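Local coordinates for protein APL1 (PDB 3O6N) that probably pairs with the leucine-rich repeat protein LRIM1 in a heterodimer that regulates complement-like immunity in the mosquito Anopheles gambiae, at residues 243-248 / 267-272; 257-262 / 281-286; 312-317 / 332-337; 343-348 / 367-372. All blocks are in the same frame, centred on the assembly; numbering follows the deposited sequence.

Contact 1: residues 243-248 / 267-272; sequences WLLNYP and PFVKMQ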
# COMPACT_ATOMS: atom_id res chain seq x y z
N TRP A 243 2.30 -17.99 -9.01
CA TRP A 243 1.01 -17.52 -8.52
C TRP A 243 0.43 -16.36 -9.34
O TRP A 243 -0.76 -16.07 -9.25
CB TRP A 243 1.14 -17.11 -7.05
CG TRP A 243 2.36 -16.29 -6.80
CD1 TRP A 243 3.60 -16.74 -6.44
CD2 TRP A 243 2.47 -14.87 -6.93
NE1 TRP A 243 4.47 -15.69 -6.33
CE2 TRP A 243 3.80 -14.53 -6.63
CE3 TRP A 243 1.57 -13.86 -7.27
CZ2 TRP A 243 4.25 -13.21 -6.65
CZ3 TRP A 243 2.02 -12.55 -7.29
CH2 TRP A 243 3.35 -12.24 -6.98
N LEU A 244 1.26 -15.70 -10.13
CA LEU A 244 0.78 -14.60 -10.98
C LEU A 244 -0.28 -15.04 -11.99
O LEU A 244 -1.05 -14.22 -12.49
CB LEU A 244 1.96 -13.93 -11.70
CG LEU A 244 2.77 -12.94 -10.86
CD1 LEU A 244 4.05 -12.53 -11.58
CD2 LEU A 244 1.93 -11.72 -10.52
N LEU A 245 -0.33 -16.34 -12.27
CA LEU A 245 -1.29 -16.88 -13.22
C LEU A 245 -2.72 -16.66 -12.75
O LEU A 245 -3.66 -16.70 -13.53
CB LEU A 245 -1.05 -18.38 -13.42
CG LEU A 245 -1.64 -19.00 -14.68
CD1 LEU A 245 -0.91 -18.48 -15.91
CD2 LEU A 245 -1.57 -20.52 -14.62
N ASN A 246 -2.87 -16.42 -11.45
CA ASN A 246 -4.19 -16.27 -10.85
C ASN A 246 -4.77 -14.85 -10.92
O ASN A 246 -5.88 -14.61 -10.44
CB ASN A 246 -4.17 -16.77 -9.41
CG ASN A 246 -3.94 -18.26 -9.34
OD1 ASN A 246 -4.27 -18.99 -10.27
ND2 ASN A 246 -3.37 -18.73 -8.23
N TYR A 247 -4.02 -13.93 -11.52
CA TYR A 247 -4.40 -12.52 -11.54
C TYR A 247 -4.35 -11.92 -12.94
O TYR A 247 -3.52 -11.06 -13.23
CB TYR A 247 -3.53 -11.74 -10.53
CG TYR A 247 -3.55 -12.43 -9.19
CD1 TYR A 247 -4.69 -12.40 -8.39
CD2 TYR A 247 -2.46 -13.16 -8.75
CE1 TYR A 247 -4.73 -13.06 -7.18
CE2 TYR A 247 -2.49 -13.83 -7.53
CZ TYR A 247 -3.63 -13.77 -6.75
OH TYR A 247 -3.68 -14.43 -5.55
N PRO A 248 -5.26 -12.37 -13.81
CA PRO A 248 -5.27 -12.02 -15.24
C PRO A 248 -5.58 -10.55 -15.51
O PRO A 248 -5.33 -10.07 -16.62
CB PRO A 248 -6.35 -12.94 -15.82
CG PRO A 248 -7.28 -13.18 -14.67
CD PRO A 248 -6.39 -13.25 -13.45
N PRO A 267 4.23 -17.62 -16.29
CA PRO A 267 3.27 -17.06 -15.33
C PRO A 267 2.46 -15.89 -15.87
O PRO A 267 1.47 -15.50 -15.25
CB PRO A 267 4.17 -16.58 -14.18
CG PRO A 267 5.44 -17.33 -14.34
CD PRO A 267 5.61 -17.50 -15.82
N PHE A 268 2.86 -15.33 -17.01
CA PHE A 268 2.24 -14.12 -17.55
C PHE A 268 1.31 -14.37 -18.74
O PHE A 268 0.71 -13.44 -19.26
CB PHE A 268 3.32 -13.11 -17.96
CG PHE A 268 4.23 -12.70 -16.83
CD1 PHE A 268 3.90 -11.65 -16.00
CD2 PHE A 268 5.42 -13.38 -16.59
CE1 PHE A 268 4.73 -11.27 -14.95
CE2 PHE A 268 6.25 -13.01 -15.55
CZ PHE A 268 5.90 -11.95 -14.73
N VAL A 269 1.18 -15.63 -19.16
CA VAL A 269 0.44 -15.94 -20.38
C VAL A 269 -1.04 -15.59 -20.31
O VAL A 269 -1.71 -15.47 -21.34
CB VAL A 269 0.59 -17.42 -20.80
CG1 VAL A 269 2.05 -17.78 -21.02
CG2 VAL A 269 -0.04 -18.33 -19.75
N LYS A 270 -1.56 -15.44 -19.10
CA LYS A 270 -2.98 -15.14 -18.92
C LYS A 270 -3.22 -13.65 -18.70
O LYS A 270 -4.36 -13.22 -18.52
CB LYS A 270 -3.57 -15.93 -17.75
CG LYS A 270 -3.48 -17.44 -17.91
CD LYS A 270 -4.07 -17.89 -19.23
CE LYS A 270 -3.98 -19.41 -19.38
NZ LYS A 270 -4.13 -19.85 -20.80
N MET A 271 -2.14 -12.87 -18.69
CA MET A 271 -2.25 -11.43 -18.50
C MET A 271 -2.93 -10.79 -19.70
O MET A 271 -2.44 -10.88 -20.82
CB MET A 271 -0.86 -10.81 -18.30
CG MET A 271 -0.09 -11.36 -17.10
SD MET A 271 -0.70 -10.70 -15.55
CE MET A 271 0.35 -11.53 -14.35
N GLN A 272 -4.06 -10.13 -19.46
CA GLN A 272 -4.82 -9.50 -20.53
C GLN A 272 -4.44 -8.05 -20.76
O GLN A 272 -4.65 -7.51 -21.85
CB GLN A 272 -6.32 -9.58 -20.21
CG GLN A 272 -6.87 -10.99 -20.17
CD GLN A 272 -8.17 -11.07 -19.39
OE1 GLN A 272 -8.19 -11.46 -18.22
NE2 GLN A 272 -9.27 -10.69 -20.03
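Leu244, Phe268 and Met271 make the apolar heart of this contact. Leu244 CG lies anti to the carbonyl carbon, beside the backbone N (chi1 -80°). Its CD1 methyl meets the tip of the Phe268 ring at a slant, 3.7 Å from Phe268 CE1. A second methyl group comes from Met271, whose chain bends at chi2 (-76°); Met271 CE lies 3.9 Å from Leu244 CB. Methionine, unbranched and flexible, can bend its chain back so that CE lies against Leu244, and Leu244 also touches Leu250. On the more exposed flank Leu245 CD1, in one of its two modelled conformers, comes 3.9 Å from Val269 CG2, a contact that is therefore doubtful.

Both segments belong to the convex side of a leucine-rich repeat solenoid, where each repeat returns from its parallel strand through short 3-10 turns. Stacking of successive repeats places 243-248 over the equivalent turn, 267-272, of the next coil. Phe268 to Met271 forms a type I beta turn, closed by Met271 N on Phe268 O.

Polar contact across the pair is a backbone matter. Gln272 N donates to Pro248 O over 3.1 Å, nearly straight at 172° and in the carbonyl plane. Proline has no N-H to give, but its carbonyl still serves as acceptor. Beside this bond the two side chains run the same way, and Gln272 OE1 comes within 3.4 Å of Pro248 CB, which also lies 3.4 Å from Lys270 O.

Contact 2: residues 257-262 / 281-286; sequences YNELEK and NNRLVA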
# COMPACT_ATOMS: atom_id res chain seq x y z
N TYR A 257 13.09 -5.73 -5.21
CA TYR A 257 13.61 -6.05 -3.89
C TYR A 257 13.01 -7.33 -3.32
O TYR A 257 12.47 -7.36 -2.21
CB TYR A 257 13.39 -4.88 -2.92
CG TYR A 257 14.17 -3.64 -3.30
CD1 TYR A 257 15.47 -3.45 -2.85
CD2 TYR A 257 13.61 -2.66 -4.11
CE1 TYR A 257 16.19 -2.31 -3.19
CE2 TYR A 257 14.32 -1.52 -4.45
CZ TYR A 257 15.61 -1.35 -3.99
OH TYR A 257 16.31 -0.22 -4.34
N ASN A 258 13.10 -8.40 -4.11
CA ASN A 258 12.76 -9.74 -3.66
C ASN A 258 13.93 -10.68 -3.95
O ASN A 258 15.05 -10.22 -4.14
CB ASN A 258 11.46 -10.22 -4.30
CG ASN A 258 10.22 -9.71 -3.57
OD1 ASN A 258 9.81 -10.28 -2.56
ND2 ASN A 258 9.64 -8.61 -4.06
N GLU A 259 13.67 -11.98 -3.97
CA GLU A 259 14.75 -12.95 -4.16
C GLU A 259 14.59 -13.77 -5.44
O GLU A 259 14.96 -14.94 -5.49
CB GLU A 259 14.84 -13.88 -2.95
CG GLU A 259 14.92 -13.14 -1.63
CD GLU A 259 15.10 -14.08 -0.45
OE1 GLU A 259 15.77 -15.12 -0.62
OE2 GLU A 259 14.58 -13.78 0.64
N LEU A 260 14.03 -13.15 -6.47
CA LEU A 260 13.76 -13.86 -7.72
C LEU A 260 15.06 -14.09 -8.49
O LEU A 260 15.89 -13.20 -8.60
CB LEU A 260 12.78 -13.07 -8.58
CG LEU A 260 11.41 -12.79 -7.95
CD1 LEU A 260 10.58 -11.92 -8.88
CD2 LEU A 260 10.69 -14.09 -7.62
N GLU A 261 15.22 -15.29 -9.03
CA GLU A 261 16.44 -15.64 -9.74
C GLU A 261 16.22 -15.78 -11.23
O GLU A 261 17.18 -15.75 -12.01
CB GLU A 261 17.05 -16.93 -9.16
CG GLU A 261 17.48 -16.78 -7.72
CD GLU A 261 18.05 -18.06 -7.15
OE1 GLU A 261 18.16 -19.05 -7.90
OE2 GLU A 261 18.38 -18.08 -5.94
N LYS A 262 14.97 -15.95 -11.64
CA LYS A 262 14.65 -15.96 -13.05
C LYS A 262 13.23 -15.47 -13.32
O LYS A 262 12.35 -15.57 -12.46
CB LYS A 262 14.86 -17.35 -13.66
CG LYS A 262 13.98 -18.43 -13.09
CD LYS A 262 14.37 -19.79 -13.66
CE LYS A 262 13.56 -20.91 -13.03
NZ LYS A 262 14.05 -22.25 -13.45
N ASN A 281 16.41 -4.95 -8.46
CA ASN A 281 16.97 -5.34 -7.18
C ASN A 281 16.53 -6.72 -6.70
O ASN A 281 16.20 -6.93 -5.54
CB ASN A 281 16.66 -4.27 -6.12
CG ASN A 281 17.40 -2.96 -6.38
OD1 ASN A 281 18.52 -2.76 -5.91
ND2 ASN A 281 16.76 -2.06 -7.12
N ASN A 282 16.52 -7.67 -7.63
CA ASN A 282 16.36 -9.07 -7.28
C ASN A 282 17.70 -9.75 -7.51
O ASN A 282 18.75 -9.13 -7.34
CB ASN A 282 15.23 -9.72 -8.10
CG ASN A 282 13.86 -9.47 -7.49
OD1 ASN A 282 13.31 -10.34 -6.82
ND2 ASN A 282 13.31 -8.28 -7.72
N ARG A 283 17.67 -11.02 -7.89
CA ARG A 283 18.90 -11.73 -8.19
C ARG A 283 18.79 -12.44 -9.53
O ARG A 283 19.25 -13.57 -9.69
CB ARG A 283 19.24 -12.73 -7.08
CG ARG A 283 19.29 -12.10 -5.69
CD ARG A 283 20.02 -13.00 -4.71
NE ARG A 283 19.38 -14.31 -4.58
CZ ARG A 283 18.69 -14.70 -3.52
NH1 ARG A 283 18.55 -13.89 -2.47
NH2 ARG A 283 18.14 -15.91 -3.49
N LEU A 284 18.17 -11.77 -10.50
CA LEU A 284 17.88 -12.39 -11.78
C LEU A 284 19.15 -12.73 -12.55
O LEU A 284 20.03 -11.88 -12.73
CB LEU A 284 17.00 -11.49 -12.65
CG LEU A 284 15.68 -11.04 -12.05
CD1 LEU A 284 14.91 -10.25 -13.10
CD2 LEU A 284 14.87 -12.24 -11.57
N VAL A 285 19.24 -13.97 -13.01
CA VAL A 285 20.33 -14.40 -13.87
C VAL A 285 19.78 -14.88 -15.20
O VAL A 285 20.54 -15.15 -16.14
CB VAL A 285 21.16 -15.53 -13.23
CG1 VAL A 285 21.91 -15.02 -12.01
CG2 VAL A 285 20.28 -16.72 -12.89
N ALA A 286 18.46 -14.99 -15.29
CA ALA A 286 17.82 -15.53 -16.49
C ALA A 286 16.51 -14.81 -16.79
O ALA A 286 15.71 -14.55 -15.89
CB ALA A 286 17.57 -17.02 -16.32
O HOH W 1 16.41 -17.17 -1.90
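Asn282 OD1 accepts the backbone N-H of Leu260 over 2.9 Å, in the carbonyl plane and on a lone pair. The same amide gives its ND2 to Leu255 O, so both ends of the buried side chain are used on backbone; asparagine, with a donor and an acceptor on one short stem, suits this task. This is the asparagine position of the leucine-rich repeat, and Asn258 repeats it one coil earlier with its OD1 on Leu238 N. The main chains run side by side, Arg283 N bonding to Leu260 O and Val285 N to Glu261 O at 2.9 Å, while Leu284 CD2 packs on Leu260 CB at 3.7 Å.

At the surface Arg283, its chain bent at chi3 (-59°) where NE is placed, joins two acids in a salt-bridge network. Glu261 OE2 lies exactly in the guanidinium plane, 3.3 Å from Arg283 NH2, and uses its anti lone pair. Glu259 OE1 is a looser partner, 3.6 Å from Arg283 NH1; its other oxygen bonds to Asn237. At the start of the two segments, the Asn281 amide stacks on Tyr257 with planes 5° apart, and Asn281 CB stands 3.5 Å over the ring centre. Tyr257 also stacks with His235, extending this surface row by another coil. The two segments leave parallel strands 252-254 and 276-278 and lead into the short strands 262-264 and 286-288.

Contact 3: residues 312-317 / 332-337; sequences RNQPQF and TLKLST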
# COMPACT_ATOMS: atom_id res chain seq x y z
N ARG A 312 17.90 -12.23 -26.71
CA ARG A 312 16.79 -12.98 -27.28
C ARG A 312 15.43 -12.38 -26.92
O ARG A 312 14.41 -12.73 -27.53
CB ARG A 312 16.86 -14.46 -26.88
CG ARG A 312 17.99 -15.20 -27.55
CD ARG A 312 18.03 -16.66 -27.12
NE ARG A 312 19.04 -17.41 -27.86
CZ ARG A 312 19.29 -18.70 -27.67
NH1 ARG A 312 18.62 -19.38 -26.75
NH2 ARG A 312 20.23 -19.31 -28.39
N ASN A 313 15.41 -11.48 -25.95
CA ASN A 313 14.17 -10.85 -25.52
C ASN A 313 13.73 -9.70 -26.42
O ASN A 313 12.77 -8.99 -26.10
CB ASN A 313 14.28 -10.37 -24.07
CG ASN A 313 14.27 -11.52 -23.08
OD1 ASN A 313 13.21 -12.01 -22.69
ND2 ASN A 313 15.46 -11.96 -22.68
N GLN A 314 14.42 -9.53 -27.54
CA GLN A 314 14.11 -8.46 -28.49
C GLN A 314 12.62 -8.22 -28.76
O GLN A 314 12.16 -7.09 -28.71
CB GLN A 314 14.85 -8.67 -29.82
CG GLN A 314 14.58 -7.58 -30.83
CD GLN A 314 15.42 -7.72 -32.09
OE1 GLN A 314 16.24 -8.63 -32.20
NE2 GLN A 314 15.20 -6.83 -33.04
N PRO A 315 11.86 -9.30 -29.06
CA PRO A 315 10.44 -9.11 -29.37
C PRO A 315 9.65 -8.47 -28.23
O PRO A 315 8.69 -7.75 -28.48
CB PRO A 315 9.94 -10.53 -29.65
CG PRO A 315 10.99 -11.44 -29.08
CD PRO A 315 12.28 -10.70 -29.22
N GLN A 316 10.05 -8.75 -26.99
CA GLN A 316 9.42 -8.11 -25.84
C GLN A 316 9.87 -6.65 -25.72
O GLN A 316 9.05 -5.75 -25.54
CB GLN A 316 9.74 -8.86 -24.54
CG GLN A 316 9.10 -8.25 -23.30
CD GLN A 316 7.59 -8.36 -23.30
OE1 GLN A 316 7.03 -9.31 -22.76
NE2 GLN A 316 6.92 -7.39 -23.91
N PHE A 317 11.18 -6.44 -25.83
CA PHE A 317 11.76 -5.10 -25.72
C PHE A 317 11.24 -4.14 -26.79
O PHE A 317 11.03 -2.95 -26.52
CB PHE A 317 13.29 -5.16 -25.82
CG PHE A 317 13.95 -5.91 -24.69
CD1 PHE A 317 13.32 -6.08 -23.48
CD2 PHE A 317 15.22 -6.45 -24.86
CE1 PHE A 317 13.94 -6.77 -22.44
CE2 PHE A 317 15.85 -7.14 -23.83
CZ PHE A 317 15.20 -7.30 -22.62
N THR A 332 25.06 -7.83 -24.61
CA THR A 332 24.46 -7.37 -25.86
C THR A 332 22.98 -6.99 -25.73
O THR A 332 22.28 -7.44 -24.83
CB THR A 332 24.57 -8.44 -26.98
OG1 THR A 332 23.82 -9.60 -26.60
CG2 THR A 332 26.02 -8.84 -27.21
N LEU A 333 22.53 -6.16 -26.66
CA LEU A 333 21.13 -5.77 -26.74
C LEU A 333 20.81 -5.47 -28.20
O LEU A 333 21.56 -4.77 -28.87
CB LEU A 333 20.87 -4.53 -25.88
CG LEU A 333 19.43 -4.00 -25.90
CD1 LEU A 333 18.48 -5.02 -25.26
CD2 LEU A 333 19.33 -2.65 -25.19
N LYS A 334 19.70 -6.02 -28.68
CA LYS A 334 19.26 -5.79 -30.05
C LYS A 334 17.87 -5.18 -30.08
O LYS A 334 16.97 -5.65 -29.38
CB LYS A 334 19.25 -7.09 -30.85
CG LYS A 334 20.62 -7.62 -31.24
CD LYS A 334 20.47 -8.90 -32.06
CE LYS A 334 21.82 -9.43 -32.53
NZ LYS A 334 21.66 -10.70 -33.28
N LEU A 335 17.69 -4.15 -30.89
CA LEU A 335 16.39 -3.53 -31.08
C LEU A 335 16.08 -3.43 -32.57
O LEU A 335 16.98 -3.20 -33.38
CB LEU A 335 16.35 -2.13 -30.45
CG LEU A 335 16.46 -2.00 -28.92
CD1 LEU A 335 16.48 -0.53 -28.53
CD2 LEU A 335 15.30 -2.72 -28.23
N SER A 336 14.81 -3.60 -32.92
CA SER A 336 14.38 -3.44 -34.30
C SER A 336 14.32 -1.97 -34.67
O SER A 336 14.24 -1.11 -33.79
CB SER A 336 13.00 -4.07 -34.50
OG SER A 336 13.03 -5.47 -34.28
N THR A 337 14.35 -1.68 -35.96
CA THR A 337 14.30 -0.31 -36.45
C THR A 337 13.03 0.40 -35.96
O THR A 337 13.02 1.61 -35.77
CB THR A 337 14.34 -0.26 -37.99
OG1 THR A 337 15.45 -1.03 -38.46
CG2 THR A 337 14.48 1.18 -38.47
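Gln314 and Phe317 stand on the short helix 314-317 and face the extended segment 332-337, so that one coil of the leucine-rich repeat solenoid packs against the next on its convex side. The helix starts after Asn313, which occupies the N-cap position; its side-chain amide is spent instead on the preceding coil and its own, with OD1 on Leu289 N and ND2 on Leu287 O and Val310 O.

Gln314 reaches across to the next coil. CG is anti to the backbone N (chi1 -179°) and the chain stays extended beyond it, a reach that suits glutamine here. Its aliphatic part crosses the Lys334 backbone, with Gln314 CG 3.4 Å from Lys334 O, and Gln314 OE1 lies 3.6 Å from Lys334 CB. At the far end NE2 makes a weak bond to Ser336 OG, short at 2.8 Å but bent to 127°. That hydroxyl has a second partner in Asp318, while the amino group of Lys334, in one of its two modelled conformers, leads away to a salt bridge with Glu311.

Phe317, one helical turn on, packs against Leu333 and Leu335. Its N-H bonds to Asn313 O, and Asn313 CB covers part of one ring face. Both leucines also touch Leu359 of helix 353-359. Leu335 CD2 approaches Phe317 CB at 4.0 Å, and Leu333 CD1 meets the ring obliquely, 3.6 Å from Phe317 CD2.

Contact 4: residues 343-348 / 367-372; sequences NLTLSH and AVDDAD. With NAG (2-acetamido-2-deoxy-beta-D-glucopyranose), chain D.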
# COMPACT_ATOMS: atom_id res chain seq x y z
N ASN A 343 12.31 5.61 -23.21
CA ASN A 343 13.22 5.75 -22.08
C ASN A 343 13.97 4.43 -21.86
O ASN A 343 13.36 3.41 -21.58
CB ASN A 343 12.44 6.13 -20.81
CG ASN A 343 13.35 6.68 -19.71
OD1 ASN A 343 14.52 6.34 -19.62
ND2 ASN A 343 12.79 7.55 -18.87
N LEU A 344 15.29 4.48 -22.01
CA LEU A 344 16.12 3.29 -21.90
C LEU A 344 17.35 3.56 -21.03
O LEU A 344 18.04 4.55 -21.24
CB LEU A 344 16.57 2.85 -23.30
CG LEU A 344 17.52 1.66 -23.45
CD1 LEU A 344 16.86 0.37 -22.95
CD2 LEU A 344 17.95 1.52 -24.91
N THR A 345 17.61 2.71 -20.05
CA THR A 345 18.84 2.81 -19.26
C THR A 345 19.77 1.64 -19.56
O THR A 345 19.31 0.50 -19.69
CB THR A 345 18.59 2.92 -17.75
OG1 THR A 345 17.91 1.76 -17.27
CG2 THR A 345 17.77 4.18 -17.43
N LEU A 346 21.07 1.92 -19.66
CA LEU A 346 22.03 0.95 -20.19
C LEU A 346 23.35 0.91 -19.42
O LEU A 346 24.18 0.03 -19.64
CB LEU A 346 22.34 1.26 -21.65
CG LEU A 346 21.17 1.23 -22.63
CD1 LEU A 346 21.59 1.81 -23.98
CD2 LEU A 346 20.64 -0.19 -22.78
N SER A 347 23.55 1.87 -18.52
CA SER A 347 24.85 2.02 -17.88
C SER A 347 25.13 0.92 -16.85
O SER A 347 24.23 0.19 -16.44
CB SER A 347 25.02 3.41 -17.26
OG SER A 347 24.24 3.56 -16.09
N HIS A 348 26.39 0.81 -16.45
CA HIS A 348 26.82 -0.20 -15.49
C HIS A 348 26.45 -1.61 -15.95
O HIS A 348 25.75 -2.33 -15.25
CB HIS A 348 26.22 0.08 -14.11
CG HIS A 348 26.71 1.35 -13.49
ND1 HIS A 348 26.15 2.58 -13.79
CD2 HIS A 348 27.71 1.59 -12.61
CE1 HIS A 348 26.78 3.52 -13.10
NE2 HIS A 348 27.73 2.95 -12.38
N ALA A 367 16.71 9.58 -25.40
CA ALA A 367 15.91 8.38 -25.12
C ALA A 367 16.71 7.47 -24.20
O ALA A 367 16.21 7.02 -23.16
CB ALA A 367 15.54 7.66 -26.41
N VAL A 368 17.96 7.21 -24.57
CA VAL A 368 18.92 6.61 -23.66
C VAL A 368 19.20 7.61 -22.55
O VAL A 368 19.73 8.69 -22.79
CB VAL A 368 20.23 6.24 -24.38
CG1 VAL A 368 21.26 5.75 -23.38
CG2 VAL A 368 19.96 5.16 -25.44
N ASP A 369 18.82 7.24 -21.33
CA ASP A 369 18.76 8.19 -20.23
C ASP A 369 20.07 8.31 -19.45
O ASP A 369 20.25 9.26 -18.69
CB ASP A 369 17.63 7.80 -19.27
CG ASP A 369 17.40 8.85 -18.19
OD1 ASP A 369 17.01 9.98 -18.54
OD2 ASP A 369 17.61 8.54 -17.00
N ASP A 370 20.98 7.36 -19.65
CA ASP A 370 22.19 7.34 -18.85
C ASP A 370 23.47 7.09 -19.65
O ASP A 370 23.45 6.98 -20.88
CB ASP A 370 22.06 6.33 -17.70
CG ASP A 370 21.85 4.90 -18.19
OD1 ASP A 370 21.59 4.71 -19.40
OD2 ASP A 370 21.93 3.98 -17.36
N ALA A 371 24.59 7.02 -18.93
CA ALA A 371 25.90 6.81 -19.54
C ALA A 371 26.90 6.38 -18.46
O ALA A 371 26.64 6.53 -17.27
CB ALA A 371 26.38 8.08 -20.22
N ASP A 372 28.03 5.84 -18.89
CA ASP A 372 29.13 5.53 -17.98
C ASP A 372 30.12 6.68 -18.03
O ASP A 372 30.36 7.25 -19.09
CB ASP A 372 29.83 4.24 -18.40
CG ASP A 372 28.95 3.02 -18.27
OD1 ASP A 372 28.31 2.85 -17.21
OD2 ASP A 372 28.90 2.23 -19.23
C1 NAG D . 13.68 7.78 -17.76
C2 NAG D . 13.25 9.15 -17.23
C3 NAG D . 13.89 9.48 -15.89
C4 NAG D . 13.82 8.30 -14.93
C5 NAG D . 14.31 7.03 -15.60
C6 NAG D . 14.17 5.84 -14.66
C7 NAG D . 12.66 10.86 -18.84
C8 NAG D . 13.14 11.79 -19.92
N2 NAG D . 13.59 10.18 -18.19
O3 NAG D . 13.23 10.59 -15.31
O4 NAG D . 14.61 8.57 -13.79
O5 NAG D . 13.56 6.78 -16.77
O6 NAG D . 15.45 5.37 -14.29
O7 NAG D . 11.46 10.76 -18.60
O HOH W 2 24.80 6.10 -14.46
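Asp370 and Ser347 form the polar centre of this contact. Asp370 OD2 is gripped twice by one residue, by Ser347 OG at 2.7 Å and by Ser347 N at 2.9 Å, both coming from the same face above the carboxylate plane. Ser347 OG sits between its own backbone N and carbonyl carbon (chi1 73°), a position that lets hydroxyl and N-H meet one oxygen. Asp370 OD1 uses its syn lone pair for Leu346 N, 2.8 Å away; aspartate, short and with two oxygens, suits successive backbone N-H groups. Three donors thus hold the carboxylate and would probably favour its charged form. Further along, Asp372 OD1 takes the backbone N-H of His348, again on a syn lone pair, while Asp372 OD2 accepts the backbone N-H of Cys386. The His348 ring presents a face to Asp372 OD1, turns its ND1 to Ser347 OG, and stacks with His327 of the previous coil.

Main-chain bonds join the other end. Leu344 N donates to Ala367 O, and Leu344 O receives Asp369 N at 2.8 Å, a single bridge between Leu344 and Val368. Strand 343-345 is the last parallel strand of the leucine-rich repeat array, and 367-372 runs beside it in nearly the same direction, covering the edge of the solenoid where another repeat would otherwise stack.

Apolar contact lies on the inner side. Val368 CG1 meets Leu346 CD1 at 4.0 Å, their side chains crossing at about a right angle, and Val368 CG2 lies beside Leu344 CD2.

On the strand face away from the leucine core, Asn343 ND2 is bonded covalently to NAG C1. NAG N2 makes a weak hydrogen bond to Asp369 OD1 at 3.4 Å, and Tyr324 adds another to the glycan.

How the contacts relate
All four contacts join one coil of the solenoid to what follows it. Contacts 1 and 2 have alternating segments within the same repeat region; their centres lie 19 Å apart because one links convex-side turns and the other the loops beyond the parallel strands. Contact 3 continues the convex side about 23 Å from contact 1, centre to centre. Contacts 3 and 4 meet, their centres 15 Å apart: Leu333 CD2 packs on Leu346 CD2 at 3.7 Å, bringing convex-side segment 332-337 against the end of segment 343-348. The glycan on Asn343 lies about 14 Å from the Leu333 side chain, whereas the side chain of Glu259 in contact 2 comes within about 4 Å of a different NAG.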